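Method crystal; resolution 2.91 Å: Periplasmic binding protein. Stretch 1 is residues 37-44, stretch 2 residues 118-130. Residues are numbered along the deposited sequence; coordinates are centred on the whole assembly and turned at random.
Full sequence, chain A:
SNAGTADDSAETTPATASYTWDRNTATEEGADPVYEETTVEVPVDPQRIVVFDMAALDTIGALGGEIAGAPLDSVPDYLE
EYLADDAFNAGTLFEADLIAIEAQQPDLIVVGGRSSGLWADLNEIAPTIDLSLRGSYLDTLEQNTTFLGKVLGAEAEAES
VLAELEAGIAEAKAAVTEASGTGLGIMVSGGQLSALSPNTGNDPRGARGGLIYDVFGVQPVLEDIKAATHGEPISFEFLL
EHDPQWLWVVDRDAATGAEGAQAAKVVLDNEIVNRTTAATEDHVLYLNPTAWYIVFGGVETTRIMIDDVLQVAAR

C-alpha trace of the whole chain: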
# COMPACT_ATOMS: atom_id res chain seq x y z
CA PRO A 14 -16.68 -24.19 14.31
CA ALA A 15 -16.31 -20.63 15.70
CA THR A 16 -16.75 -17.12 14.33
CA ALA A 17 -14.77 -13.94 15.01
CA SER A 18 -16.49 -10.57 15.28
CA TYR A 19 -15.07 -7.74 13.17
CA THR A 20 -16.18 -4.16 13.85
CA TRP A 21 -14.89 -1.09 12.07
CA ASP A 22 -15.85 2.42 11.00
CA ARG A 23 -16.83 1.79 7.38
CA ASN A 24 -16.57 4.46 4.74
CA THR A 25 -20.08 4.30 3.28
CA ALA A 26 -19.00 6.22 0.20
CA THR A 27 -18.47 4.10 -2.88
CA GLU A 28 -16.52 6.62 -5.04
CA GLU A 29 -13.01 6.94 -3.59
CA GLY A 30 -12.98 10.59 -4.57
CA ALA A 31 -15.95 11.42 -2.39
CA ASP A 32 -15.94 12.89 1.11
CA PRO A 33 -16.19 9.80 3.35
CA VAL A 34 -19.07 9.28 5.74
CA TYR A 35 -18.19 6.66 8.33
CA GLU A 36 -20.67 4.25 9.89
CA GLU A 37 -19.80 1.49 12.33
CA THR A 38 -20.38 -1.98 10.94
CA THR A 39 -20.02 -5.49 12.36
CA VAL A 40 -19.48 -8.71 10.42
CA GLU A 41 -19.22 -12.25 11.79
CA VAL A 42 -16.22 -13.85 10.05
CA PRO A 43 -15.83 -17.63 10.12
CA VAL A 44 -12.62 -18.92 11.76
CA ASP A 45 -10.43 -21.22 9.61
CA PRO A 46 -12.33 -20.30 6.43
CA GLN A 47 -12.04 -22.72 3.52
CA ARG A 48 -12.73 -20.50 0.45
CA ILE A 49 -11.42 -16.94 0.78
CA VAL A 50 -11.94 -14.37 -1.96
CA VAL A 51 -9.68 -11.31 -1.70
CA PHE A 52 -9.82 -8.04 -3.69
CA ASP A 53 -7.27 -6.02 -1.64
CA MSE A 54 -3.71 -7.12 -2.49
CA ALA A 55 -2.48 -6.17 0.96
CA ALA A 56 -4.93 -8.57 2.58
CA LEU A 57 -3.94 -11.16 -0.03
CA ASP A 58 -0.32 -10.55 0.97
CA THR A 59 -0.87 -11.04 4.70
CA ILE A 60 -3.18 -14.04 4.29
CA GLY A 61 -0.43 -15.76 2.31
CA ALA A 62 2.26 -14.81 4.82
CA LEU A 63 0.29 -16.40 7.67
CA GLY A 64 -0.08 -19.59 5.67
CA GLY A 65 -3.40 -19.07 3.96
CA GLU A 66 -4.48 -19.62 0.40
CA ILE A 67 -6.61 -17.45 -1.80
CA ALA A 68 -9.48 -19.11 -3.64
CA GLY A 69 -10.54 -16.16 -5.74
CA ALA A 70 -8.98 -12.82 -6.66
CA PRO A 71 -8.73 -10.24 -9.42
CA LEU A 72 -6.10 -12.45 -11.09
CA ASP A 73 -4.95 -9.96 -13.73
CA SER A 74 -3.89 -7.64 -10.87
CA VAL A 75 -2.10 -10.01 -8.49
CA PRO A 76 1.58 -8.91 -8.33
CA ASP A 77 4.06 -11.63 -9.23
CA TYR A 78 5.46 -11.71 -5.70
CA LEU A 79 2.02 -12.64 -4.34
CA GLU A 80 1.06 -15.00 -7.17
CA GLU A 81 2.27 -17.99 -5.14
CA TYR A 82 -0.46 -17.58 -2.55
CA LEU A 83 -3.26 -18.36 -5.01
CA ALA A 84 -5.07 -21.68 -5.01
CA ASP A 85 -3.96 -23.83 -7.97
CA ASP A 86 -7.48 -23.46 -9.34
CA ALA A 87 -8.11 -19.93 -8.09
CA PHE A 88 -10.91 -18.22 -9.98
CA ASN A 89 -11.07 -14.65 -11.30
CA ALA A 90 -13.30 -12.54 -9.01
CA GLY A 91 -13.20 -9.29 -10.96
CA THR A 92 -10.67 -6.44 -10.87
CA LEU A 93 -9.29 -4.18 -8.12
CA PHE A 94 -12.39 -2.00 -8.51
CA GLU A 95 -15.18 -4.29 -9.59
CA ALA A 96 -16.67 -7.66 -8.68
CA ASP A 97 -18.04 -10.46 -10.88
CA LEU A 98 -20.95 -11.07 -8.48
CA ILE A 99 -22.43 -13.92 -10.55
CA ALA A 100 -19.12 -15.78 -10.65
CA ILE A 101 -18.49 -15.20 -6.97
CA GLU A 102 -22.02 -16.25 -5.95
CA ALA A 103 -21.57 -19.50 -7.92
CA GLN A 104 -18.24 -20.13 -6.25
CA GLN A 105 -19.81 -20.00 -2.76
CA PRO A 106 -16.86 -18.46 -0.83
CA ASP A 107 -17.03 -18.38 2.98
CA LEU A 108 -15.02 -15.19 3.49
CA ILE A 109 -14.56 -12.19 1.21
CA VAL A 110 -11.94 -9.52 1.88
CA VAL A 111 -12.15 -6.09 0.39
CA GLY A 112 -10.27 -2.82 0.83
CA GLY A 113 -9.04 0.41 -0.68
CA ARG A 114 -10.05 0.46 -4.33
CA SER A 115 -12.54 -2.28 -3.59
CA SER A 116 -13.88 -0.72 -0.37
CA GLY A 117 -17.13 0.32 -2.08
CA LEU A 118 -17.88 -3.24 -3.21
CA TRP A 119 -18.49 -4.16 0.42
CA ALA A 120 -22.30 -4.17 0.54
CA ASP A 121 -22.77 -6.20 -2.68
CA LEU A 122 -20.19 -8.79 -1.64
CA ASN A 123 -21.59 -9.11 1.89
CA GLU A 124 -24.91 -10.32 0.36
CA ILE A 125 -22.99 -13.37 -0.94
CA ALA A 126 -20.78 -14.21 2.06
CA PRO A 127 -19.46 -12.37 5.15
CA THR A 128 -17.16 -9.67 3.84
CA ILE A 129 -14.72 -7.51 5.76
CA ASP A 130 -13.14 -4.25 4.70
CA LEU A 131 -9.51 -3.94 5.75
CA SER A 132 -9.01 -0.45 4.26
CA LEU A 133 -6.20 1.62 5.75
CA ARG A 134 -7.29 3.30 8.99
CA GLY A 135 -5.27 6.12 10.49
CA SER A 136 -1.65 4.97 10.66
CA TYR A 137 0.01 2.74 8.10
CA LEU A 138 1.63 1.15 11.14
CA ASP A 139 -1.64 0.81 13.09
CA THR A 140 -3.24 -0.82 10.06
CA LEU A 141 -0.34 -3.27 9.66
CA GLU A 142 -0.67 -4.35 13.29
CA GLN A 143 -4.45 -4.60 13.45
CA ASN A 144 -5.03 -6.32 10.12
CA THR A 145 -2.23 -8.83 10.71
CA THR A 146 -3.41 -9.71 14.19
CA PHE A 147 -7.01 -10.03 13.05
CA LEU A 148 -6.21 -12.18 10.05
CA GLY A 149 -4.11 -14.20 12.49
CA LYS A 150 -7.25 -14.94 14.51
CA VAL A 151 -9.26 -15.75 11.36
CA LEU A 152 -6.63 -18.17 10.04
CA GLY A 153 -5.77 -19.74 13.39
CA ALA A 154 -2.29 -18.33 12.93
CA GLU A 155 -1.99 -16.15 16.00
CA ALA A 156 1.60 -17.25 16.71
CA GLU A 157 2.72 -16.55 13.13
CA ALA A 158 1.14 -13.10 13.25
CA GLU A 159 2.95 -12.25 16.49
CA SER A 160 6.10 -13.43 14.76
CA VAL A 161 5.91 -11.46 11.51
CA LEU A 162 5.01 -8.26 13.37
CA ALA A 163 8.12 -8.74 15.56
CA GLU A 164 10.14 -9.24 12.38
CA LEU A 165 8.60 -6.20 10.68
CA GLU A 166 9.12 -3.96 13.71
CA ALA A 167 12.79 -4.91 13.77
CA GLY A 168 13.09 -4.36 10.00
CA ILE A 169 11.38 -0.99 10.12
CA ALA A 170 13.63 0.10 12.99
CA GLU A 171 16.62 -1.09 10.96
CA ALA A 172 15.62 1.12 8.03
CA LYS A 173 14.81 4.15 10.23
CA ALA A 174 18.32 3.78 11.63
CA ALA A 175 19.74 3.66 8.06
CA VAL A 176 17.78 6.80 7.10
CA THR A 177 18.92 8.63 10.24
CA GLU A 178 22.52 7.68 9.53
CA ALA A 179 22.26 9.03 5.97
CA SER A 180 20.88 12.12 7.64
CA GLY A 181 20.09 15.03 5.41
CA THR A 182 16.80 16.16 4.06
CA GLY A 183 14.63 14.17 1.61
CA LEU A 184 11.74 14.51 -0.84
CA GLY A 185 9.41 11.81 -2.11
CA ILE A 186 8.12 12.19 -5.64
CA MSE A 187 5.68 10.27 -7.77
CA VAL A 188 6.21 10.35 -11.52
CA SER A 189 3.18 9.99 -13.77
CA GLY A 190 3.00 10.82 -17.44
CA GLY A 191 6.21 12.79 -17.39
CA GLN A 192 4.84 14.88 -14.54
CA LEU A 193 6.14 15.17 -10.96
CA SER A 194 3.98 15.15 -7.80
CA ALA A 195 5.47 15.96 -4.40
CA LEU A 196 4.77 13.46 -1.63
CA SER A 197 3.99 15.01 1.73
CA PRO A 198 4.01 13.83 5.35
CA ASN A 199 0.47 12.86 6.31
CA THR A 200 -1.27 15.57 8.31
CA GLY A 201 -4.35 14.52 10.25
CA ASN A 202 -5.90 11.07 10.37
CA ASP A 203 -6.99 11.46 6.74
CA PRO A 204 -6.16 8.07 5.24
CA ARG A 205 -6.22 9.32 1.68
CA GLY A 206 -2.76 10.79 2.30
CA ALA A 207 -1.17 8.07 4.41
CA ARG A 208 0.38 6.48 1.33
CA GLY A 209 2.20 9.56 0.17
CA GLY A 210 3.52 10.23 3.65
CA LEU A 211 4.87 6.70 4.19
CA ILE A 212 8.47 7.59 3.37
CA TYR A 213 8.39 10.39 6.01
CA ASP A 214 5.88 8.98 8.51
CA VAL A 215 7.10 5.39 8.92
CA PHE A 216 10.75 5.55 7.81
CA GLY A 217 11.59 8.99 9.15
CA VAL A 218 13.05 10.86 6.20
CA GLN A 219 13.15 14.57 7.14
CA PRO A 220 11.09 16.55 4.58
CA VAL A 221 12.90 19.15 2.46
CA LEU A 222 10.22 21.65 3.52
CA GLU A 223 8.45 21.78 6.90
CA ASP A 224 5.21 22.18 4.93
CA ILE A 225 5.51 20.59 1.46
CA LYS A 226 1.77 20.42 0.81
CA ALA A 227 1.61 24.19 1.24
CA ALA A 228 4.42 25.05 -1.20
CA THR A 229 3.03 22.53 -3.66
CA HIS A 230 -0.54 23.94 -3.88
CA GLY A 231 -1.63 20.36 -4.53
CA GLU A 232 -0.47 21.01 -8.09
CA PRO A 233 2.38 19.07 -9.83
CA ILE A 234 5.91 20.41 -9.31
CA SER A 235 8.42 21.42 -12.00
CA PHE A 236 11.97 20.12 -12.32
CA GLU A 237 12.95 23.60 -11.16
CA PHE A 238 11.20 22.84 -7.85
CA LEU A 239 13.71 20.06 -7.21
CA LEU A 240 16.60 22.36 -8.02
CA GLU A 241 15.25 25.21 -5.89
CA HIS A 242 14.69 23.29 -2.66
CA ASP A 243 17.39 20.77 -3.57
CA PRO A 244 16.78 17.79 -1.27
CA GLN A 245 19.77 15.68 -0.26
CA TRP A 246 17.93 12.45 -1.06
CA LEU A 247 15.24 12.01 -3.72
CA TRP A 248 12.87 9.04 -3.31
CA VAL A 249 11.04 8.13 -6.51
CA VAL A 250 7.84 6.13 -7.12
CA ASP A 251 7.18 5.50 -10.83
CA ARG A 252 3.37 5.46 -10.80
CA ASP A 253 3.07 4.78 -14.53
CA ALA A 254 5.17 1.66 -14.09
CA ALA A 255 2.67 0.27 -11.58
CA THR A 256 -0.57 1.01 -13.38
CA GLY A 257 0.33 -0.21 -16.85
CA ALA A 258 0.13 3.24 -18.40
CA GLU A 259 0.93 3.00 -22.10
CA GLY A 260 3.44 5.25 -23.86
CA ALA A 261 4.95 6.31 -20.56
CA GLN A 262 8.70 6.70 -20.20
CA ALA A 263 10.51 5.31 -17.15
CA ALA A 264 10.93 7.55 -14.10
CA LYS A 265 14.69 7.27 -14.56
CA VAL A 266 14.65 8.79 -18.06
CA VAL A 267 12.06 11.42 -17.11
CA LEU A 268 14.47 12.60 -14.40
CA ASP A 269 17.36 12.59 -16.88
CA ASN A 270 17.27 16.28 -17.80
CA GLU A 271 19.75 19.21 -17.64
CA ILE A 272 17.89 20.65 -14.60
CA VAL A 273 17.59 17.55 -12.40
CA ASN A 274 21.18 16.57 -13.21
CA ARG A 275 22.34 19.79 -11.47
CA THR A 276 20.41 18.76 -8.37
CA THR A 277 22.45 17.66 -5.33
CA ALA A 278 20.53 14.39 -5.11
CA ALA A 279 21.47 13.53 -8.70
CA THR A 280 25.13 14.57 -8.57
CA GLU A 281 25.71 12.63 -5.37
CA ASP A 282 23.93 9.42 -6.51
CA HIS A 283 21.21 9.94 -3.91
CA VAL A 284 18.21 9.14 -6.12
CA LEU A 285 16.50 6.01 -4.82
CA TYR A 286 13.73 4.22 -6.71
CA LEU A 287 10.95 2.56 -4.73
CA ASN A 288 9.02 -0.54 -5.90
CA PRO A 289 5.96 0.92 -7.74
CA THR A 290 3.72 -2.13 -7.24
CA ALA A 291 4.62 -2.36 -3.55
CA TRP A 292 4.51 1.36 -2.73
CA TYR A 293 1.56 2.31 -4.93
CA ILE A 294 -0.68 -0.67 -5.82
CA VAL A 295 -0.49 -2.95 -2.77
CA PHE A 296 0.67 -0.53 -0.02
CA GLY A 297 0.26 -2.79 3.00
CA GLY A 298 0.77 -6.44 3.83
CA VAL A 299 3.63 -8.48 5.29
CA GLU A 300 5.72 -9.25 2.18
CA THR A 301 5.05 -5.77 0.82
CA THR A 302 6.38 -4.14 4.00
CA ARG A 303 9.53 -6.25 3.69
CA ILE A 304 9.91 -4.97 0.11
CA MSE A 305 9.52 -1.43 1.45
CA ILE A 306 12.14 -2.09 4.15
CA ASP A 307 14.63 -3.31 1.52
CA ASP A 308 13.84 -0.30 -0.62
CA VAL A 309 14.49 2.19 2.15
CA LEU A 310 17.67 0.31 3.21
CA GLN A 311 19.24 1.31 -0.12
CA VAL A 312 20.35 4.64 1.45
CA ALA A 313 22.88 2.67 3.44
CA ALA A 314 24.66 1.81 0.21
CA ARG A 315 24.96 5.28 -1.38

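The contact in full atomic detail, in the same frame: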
# COMPACT_ATOMS: atom_id res chain seq x y z
N GLU A 37 -20.32 2.71 11.72
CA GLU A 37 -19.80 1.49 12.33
C GLU A 37 -20.55 0.28 11.81
O GLU A 37 -21.76 0.29 11.68
CB GLU A 37 -19.89 1.56 13.84
CG GLU A 37 -19.38 0.34 14.55
CD GLU A 37 -19.17 0.60 16.03
OE1 GLU A 37 -18.05 1.03 16.40
OE2 GLU A 37 -20.13 0.38 16.82
N THR A 38 -19.80 -0.77 11.52
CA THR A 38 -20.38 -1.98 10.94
C THR A 38 -19.76 -3.21 11.62
O THR A 38 -18.57 -3.22 11.95
CB THR A 38 -20.12 -1.99 9.42
OG1 THR A 38 -20.94 -1.01 8.79
CG2 THR A 38 -20.40 -3.36 8.82
N THR A 39 -20.56 -4.24 11.85
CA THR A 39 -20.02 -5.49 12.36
C THR A 39 -20.30 -6.65 11.41
O THR A 39 -21.37 -6.74 10.83
CB THR A 39 -20.60 -5.83 13.73
OG1 THR A 39 -20.33 -4.76 14.64
CG2 THR A 39 -19.96 -7.09 14.24
N VAL A 40 -19.31 -7.52 11.25
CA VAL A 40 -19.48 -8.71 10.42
C VAL A 40 -18.94 -9.92 11.19
O VAL A 40 -17.89 -9.83 11.82
CB VAL A 40 -18.75 -8.54 9.07
CG1 VAL A 40 -18.78 -9.84 8.30
CG2 VAL A 40 -19.43 -7.46 8.26
N GLU A 41 -19.69 -11.02 11.16
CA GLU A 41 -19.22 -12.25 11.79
C GLU A 41 -18.45 -13.10 10.77
O GLU A 41 -19.05 -13.69 9.86
CB GLU A 41 -20.37 -13.05 12.38
CG GLU A 41 -21.29 -12.25 13.32
CD GLU A 41 -20.63 -11.87 14.64
OE1 GLU A 41 -19.68 -12.57 15.07
OE2 GLU A 41 -21.08 -10.86 15.25
N VAL A 42 -17.13 -13.13 10.93
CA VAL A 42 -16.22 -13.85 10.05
C VAL A 42 -16.01 -15.26 10.56
O VAL A 42 -15.73 -15.45 11.74
CB VAL A 42 -14.83 -13.22 10.11
CG1 VAL A 42 -13.91 -13.84 9.08
CG2 VAL A 42 -14.92 -11.75 9.90
N PRO A 43 -16.11 -16.26 9.68
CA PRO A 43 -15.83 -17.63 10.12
C PRO A 43 -14.34 -17.85 10.38
O PRO A 43 -13.50 -17.37 9.61
CB PRO A 43 -16.29 -18.47 8.92
CG PRO A 43 -16.12 -17.57 7.75
CD PRO A 43 -16.49 -16.20 8.25
N VAL A 44 -14.01 -18.54 11.47
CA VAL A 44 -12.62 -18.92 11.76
C VAL A 44 -12.19 -20.15 10.95
O VAL A 44 -13.00 -21.06 10.75
CB VAL A 44 -12.43 -19.22 13.24
CG1 VAL A 44 -11.00 -19.62 13.51
CG2 VAL A 44 -12.81 -18.02 14.07
N LEU A 118 -17.24 -1.97 -2.87
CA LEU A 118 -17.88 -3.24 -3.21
C LEU A 118 -18.41 -3.98 -1.99
O LEU A 118 -18.98 -5.05 -2.13
CB LEU A 118 -16.89 -4.17 -3.90
CG LEU A 118 -16.23 -3.72 -5.17
CD1 LEU A 118 -15.37 -4.84 -5.68
CD2 LEU A 118 -17.27 -3.38 -6.18
N TRP A 119 -18.19 -3.43 -0.80
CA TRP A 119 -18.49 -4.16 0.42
C TRP A 119 -19.92 -4.68 0.50
O TRP A 119 -20.14 -5.88 0.70
CB TRP A 119 -18.17 -3.34 1.67
CG TRP A 119 -18.58 -4.09 2.90
CD1 TRP A 119 -17.86 -5.05 3.56
CD2 TRP A 119 -19.82 -3.96 3.60
NE1 TRP A 119 -18.58 -5.52 4.64
CE2 TRP A 119 -19.78 -4.87 4.68
CE3 TRP A 119 -20.95 -3.16 3.43
CZ2 TRP A 119 -20.83 -5.00 5.58
CZ3 TRP A 119 -21.98 -3.29 4.31
CH2 TRP A 119 -21.92 -4.20 5.37
N ALA A 120 -20.90 -3.79 0.35
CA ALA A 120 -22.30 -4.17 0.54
C ALA A 120 -22.78 -5.28 -0.43
O ALA A 120 -23.50 -6.19 -0.02
CB ALA A 120 -23.18 -2.96 0.50
N ASP A 121 -22.38 -5.20 -1.70
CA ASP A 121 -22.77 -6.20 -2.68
C ASP A 121 -22.17 -7.56 -2.34
O ASP A 121 -22.84 -8.59 -2.42
CB ASP A 121 -22.30 -5.80 -4.08
CG ASP A 121 -23.17 -4.73 -4.71
OD1 ASP A 121 -24.21 -4.38 -4.09
OD2 ASP A 121 -22.83 -4.26 -5.83
N LEU A 122 -20.89 -7.55 -1.98
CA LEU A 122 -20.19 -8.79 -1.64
C LEU A 122 -20.78 -9.42 -0.38
O LEU A 122 -21.03 -10.63 -0.35
CB LEU A 122 -18.70 -8.54 -1.51
CG LEU A 122 -18.09 -8.30 -2.89
CD1 LEU A 122 -16.72 -7.65 -2.80
CD2 LEU A 122 -18.00 -9.61 -3.63
N ASN A 123 -21.03 -8.61 0.63
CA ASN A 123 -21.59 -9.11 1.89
C ASN A 123 -22.95 -9.83 1.75
O ASN A 123 -23.33 -10.62 2.62
CB ASN A 123 -21.66 -7.97 2.91
CG ASN A 123 -21.87 -8.44 4.34
OD1 ASN A 123 -21.22 -9.39 4.81
ND2 ASN A 123 -22.79 -7.78 5.05
N GLU A 124 -23.67 -9.58 0.65
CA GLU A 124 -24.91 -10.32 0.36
C GLU A 124 -24.65 -11.76 -0.05
O GLU A 124 -25.57 -12.59 -0.03
CB GLU A 124 -25.74 -9.63 -0.74
CG GLU A 124 -26.59 -8.46 -0.28
CD GLU A 124 -27.73 -8.88 0.64
OE1 GLU A 124 -28.62 -9.65 0.19
OE2 GLU A 124 -27.74 -8.45 1.82
N ILE A 125 -23.40 -12.05 -0.43
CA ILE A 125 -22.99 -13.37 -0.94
C ILE A 125 -22.33 -14.22 0.15
O ILE A 125 -22.62 -15.41 0.29
CB ILE A 125 -22.00 -13.21 -2.07
CG1 ILE A 125 -22.61 -12.41 -3.20
CG2 ILE A 125 -21.55 -14.55 -2.60
CD1 ILE A 125 -21.58 -12.07 -4.27
N ALA A 126 -21.45 -13.58 0.92
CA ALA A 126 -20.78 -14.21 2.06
C ALA A 126 -20.19 -13.12 2.93
O ALA A 126 -19.87 -12.04 2.42
CB ALA A 126 -19.68 -15.12 1.57
N PRO A 127 -20.04 -13.37 4.24
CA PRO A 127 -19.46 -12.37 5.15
C PRO A 127 -18.20 -11.76 4.57
O PRO A 127 -17.23 -12.46 4.25
CB PRO A 127 -19.12 -13.17 6.40
CG PRO A 127 -19.29 -14.61 6.01
CD PRO A 127 -20.33 -14.62 4.96
N THR A 128 -18.24 -10.44 4.44
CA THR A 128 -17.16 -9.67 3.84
C THR A 128 -16.62 -8.66 4.85
O THR A 128 -17.39 -7.99 5.55
CB THR A 128 -17.70 -8.89 2.65
OG1 THR A 128 -18.20 -9.79 1.66
CG2 THR A 128 -16.64 -7.98 2.06
N ILE A 129 -15.31 -8.54 4.93
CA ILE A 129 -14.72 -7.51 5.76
C ILE A 129 -13.93 -6.56 4.89
O ILE A 129 -13.46 -6.92 3.81
CB ILE A 129 -13.83 -8.09 6.87
CG1 ILE A 129 -12.70 -8.93 6.29
CG2 ILE A 129 -14.64 -8.91 7.84
CD1 ILE A 129 -11.92 -9.67 7.36
N ASP A 130 -13.80 -5.34 5.40
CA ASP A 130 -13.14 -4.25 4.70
C ASP A 130 -11.91 -3.89 5.53
O ASP A 130 -12.02 -3.36 6.64
CB ASP A 130 -14.13 -3.09 4.59
CG ASP A 130 -13.51 -1.78 4.18
OD1 ASP A 130 -12.35 -1.76 3.71
OD2 ASP A 130 -14.22 -0.76 4.33

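No hydrogen bond crosses between the stretches; the contact is van der Waals packing, mostly between apolar side chains. Strand 37-43 lies over a helix, a connecting loop and a short strand, 128-130, whose direction is turned 127° from its own. The two strand axes approach to 7.4 Å, and the backbones come nearest at Val42 and Pro127, with CA atoms 6.1 Å apart.

Strand alternation sets the pattern. Thr38 and Val40 point their CB atoms toward the second stretch, while Thr39 and Glu41 point away, and Thr39 OG1 and Glu41 OE2 find hydrogen bonds elsewhere in the structure. Thr38, at chi1 -72° (m), places its methyl CG2 3.7 Å from Trp119 CZ2 and leaves OG1 to bond with a residue adjoining one of the stretches.

Val40 is the centre. Its t rotamer turns CG1 to Pro127 CB (3.8 Å) and Ile129 CG2 (4.3 Å) and CG2 to the indole edge at Trp119 CZ2 (3.9 Å), while both methyls rest on Thr128 O, CG1 at 3.6 Å and CG2 at 3.4 Å. That carbonyl still has a partner: Trp119 NE1 donates to Thr128 O at 2.9 Å. The same bond ties the indole, at chi1 176° (t) and chi2 84°, to the start of the short strand. Asn123, also t, accepts from the backbone there, Thr128 N to Asn123 OD1 at 3.2 Å, so two side chains from the helical segment brace one residue.

Farther along, Val42, again t, brings CG2 to 3.5 Å from CG2 of Ile129, whose chi1 is 58° (p). Pro127 completes the surface, its CB 3.5 Å from Glu41 O and its CG 3.9 Å from Pro43 CD. The rule is economical: Trp119 and Asn123 bond within their own stretch, and methyls and rings make most of the join.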